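Local coordinates for protein DNA-directed RNA polymerase subunit Rpo11 (Thermoplasma acidophilum, PDB 1XPP) that forms part of the archaeal DNA-dependent RNA polymerase, which transcribes DNA into RNA, as a small subunit of the Rpo11/RPB11 family with a dimerisation fold, at residues 25-30 with 63-68. Residues are numbered along the deposited sequence; the frame is centred on the assembly and turned at random.
Sequences VEMINY and PQIYVR
Residues 25-28 and 64-68, parts of the central strands 22-28 and 64-69, run antiparallel, and V25 and I65 form a hydrogen-bonded pair. V25 N reaches I65 O at 2.9 Å, nearly along the C=O axis, and I65 N returns a bond to V25 O at 2.8 Å in the carbonyl plane. Two residues along, M27 N donates to P63 O at 2.9 Å; the bond is straight at the hydrogen (172°), yet the donor stands above the carbonyl plane. The close-packed face carries V25, M27 and I65. I65 CG1, flanked by the backbone N and C (chi1 64°), comes within 3.9 Å of V25 CB, while M27 CG lies 4.4 Å from I65 CG2. L35 and V39 of helix 32-42 cover this face, and F96 of a neighbouring copy of this protein packs on V25 and M27. On the partly exposed opposite face the non-hydrogen-bonded pair E26 and Q64 meets loosely: their CG atoms lie 4.4 Å apart and the extended chains then diverge, so a water spans the tips, donating to E26 OE2 (2.7 Å) and accepting from Q64 NE2 (3.0 Å). The four-stranded antiparallel sheet backed by helices is the fold of the Rpb3/Rpb11 dimerisation domain.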
# COMPACT_ATOMS: atom_id res chain seq x y z
N VAL D 25 8.63 -9.12 -11.52
CA VAL D 25 7.46 -8.79 -10.75
C VAL D 25 7.70 -7.51 -9.97
O VAL D 25 8.73 -7.36 -9.30
CB VAL D 25 7.10 -9.95 -9.76
CG1 VAL D 25 5.82 -9.65 -9.03
CG2 VAL D 25 6.99 -11.25 -10.50
N GLU D 26 6.76 -6.57 -10.08
CA GLU D 26 6.76 -5.37 -9.26
C GLU D 26 6.05 -5.66 -7.94
O GLU D 26 4.93 -6.22 -7.96
CB GLU D 26 6.06 -4.22 -10.01
CG GLU D 26 6.35 -2.86 -9.39
CD GLU D 26 5.75 -1.71 -10.20
OE1 GLU D 26 4.70 -1.92 -10.84
OE2 GLU D 26 6.32 -0.60 -10.17
N MET D 27 6.71 -5.32 -6.84
CA MET D 27 6.24 -5.59 -5.47
C MET D 27 6.05 -4.30 -4.73
O MET D 27 7.02 -3.56 -4.49
CB MET D 27 7.27 -6.43 -4.71
CG MET D 27 7.88 -7.52 -5.51
SD MET D 27 6.78 -8.92 -5.46
CE MET D 27 6.76 -9.47 -3.73
N ILE D 28 4.81 -4.01 -4.37
CA ILE D 28 4.44 -2.71 -3.82
C ILE D 28 4.03 -2.84 -2.35
O ILE D 28 3.21 -3.70 -2.00
CB ILE D 28 3.30 -2.06 -4.66
CG1 ILE D 28 3.73 -1.96 -6.14
CG2 ILE D 28 2.90 -0.73 -4.05
CD1 ILE D 28 2.75 -1.32 -7.09
N ASN D 29 4.57 -1.97 -1.50
CA ASN D 29 4.28 -1.96 -0.06
C ASN D 29 4.63 -3.21 0.74
O ASN D 29 3.95 -3.54 1.72
CB ASN D 29 2.81 -1.63 0.20
CG ASN D 29 2.42 -0.35 -0.40
OD1 ASN D 29 3.20 0.60 -0.43
ND2 ASN D 29 1.19 -0.30 -0.91
N TYR D 30 5.66 -3.93 0.33
CA TYR D 30 6.12 -5.02 1.15
C TYR D 30 7.23 -4.51 2.02
O TYR D 30 7.90 -3.52 1.67
CB TYR D 30 6.63 -6.20 0.32
CG TYR D 30 5.53 -6.90 -0.41
CD1 TYR D 30 5.17 -6.50 -1.68
CD2 TYR D 30 4.82 -7.93 0.21
CE1 TYR D 30 4.14 -7.13 -2.37
CE2 TYR D 30 3.78 -8.59 -0.47
CZ TYR D 30 3.45 -8.15 -1.76
OH TYR D 30 2.41 -8.77 -2.42
N PRO D 63 9.92 -1.52 -5.67
CA PRO D 63 10.79 -2.69 -5.82
C PRO D 63 10.31 -3.67 -6.91
O PRO D 63 9.10 -3.76 -7.25
CB PRO D 63 10.78 -3.31 -4.42
CG PRO D 63 10.55 -2.13 -3.51
CD PRO D 63 9.55 -1.29 -4.26
N GLN D 64 11.28 -4.33 -7.48
CA GLN D 64 11.04 -5.38 -8.44
C GLN D 64 11.89 -6.59 -8.07
O GLN D 64 12.94 -6.47 -7.40
CB GLN D 64 11.44 -4.93 -9.83
CG GLN D 64 10.47 -3.94 -10.49
CD GLN D 64 10.97 -3.42 -11.82
OE1 GLN D 64 11.49 -4.17 -12.63
NE2 GLN D 64 10.76 -2.12 -12.06
N ILE D 65 11.39 -7.77 -8.43
CA ILE D 65 12.22 -8.96 -8.40
C ILE D 65 12.26 -9.58 -9.79
O ILE D 65 11.30 -9.49 -10.55
CB ILE D 65 11.74 -10.00 -7.33
CG1 ILE D 65 10.35 -10.54 -7.63
CG2 ILE D 65 11.80 -9.42 -5.94
CD1 ILE D 65 10.02 -11.83 -6.86
N TYR D 66 13.43 -10.16 -10.12
CA TYR D 66 13.69 -10.77 -11.41
C TYR D 66 14.20 -12.20 -11.16
O TYR D 66 15.10 -12.41 -10.33
CB TYR D 66 14.81 -10.00 -12.11
CG TYR D 66 15.40 -10.70 -13.31
CD1 TYR D 66 14.61 -10.98 -14.44
CD2 TYR D 66 16.70 -11.12 -13.30
CE1 TYR D 66 15.17 -11.62 -15.54
CE2 TYR D 66 17.26 -11.76 -14.39
CZ TYR D 66 16.49 -12.00 -15.49
OH TYR D 66 17.06 -12.65 -16.57
N VAL D 67 13.63 -13.15 -11.88
CA VAL D 67 14.03 -14.55 -11.73
C VAL D 67 14.22 -15.14 -13.11
O VAL D 67 13.35 -15.00 -13.97
CB VAL D 67 12.93 -15.37 -10.97
CG1 VAL D 67 13.34 -16.82 -10.81
CG2 VAL D 67 12.62 -14.76 -9.59
N ARG D 68 15.36 -15.77 -13.32
CA ARG D 68 15.60 -16.58 -14.52
C ARG D 68 15.93 -18.02 -14.12
O ARG D 68 16.74 -18.24 -13.25
CB ARG D 68 16.72 -16.00 -15.37
CG ARG D 68 17.00 -16.81 -16.67
CD ARG D 68 18.03 -16.10 -17.56
NE ARG D 68 19.12 -15.50 -16.80
CZ ARG D 68 20.33 -16.04 -16.65
NH1 ARG D 68 20.63 -17.19 -17.24
NH2 ARG D 68 21.24 -15.41 -15.93
O HOH W 1 9.05 -0.48 -10.30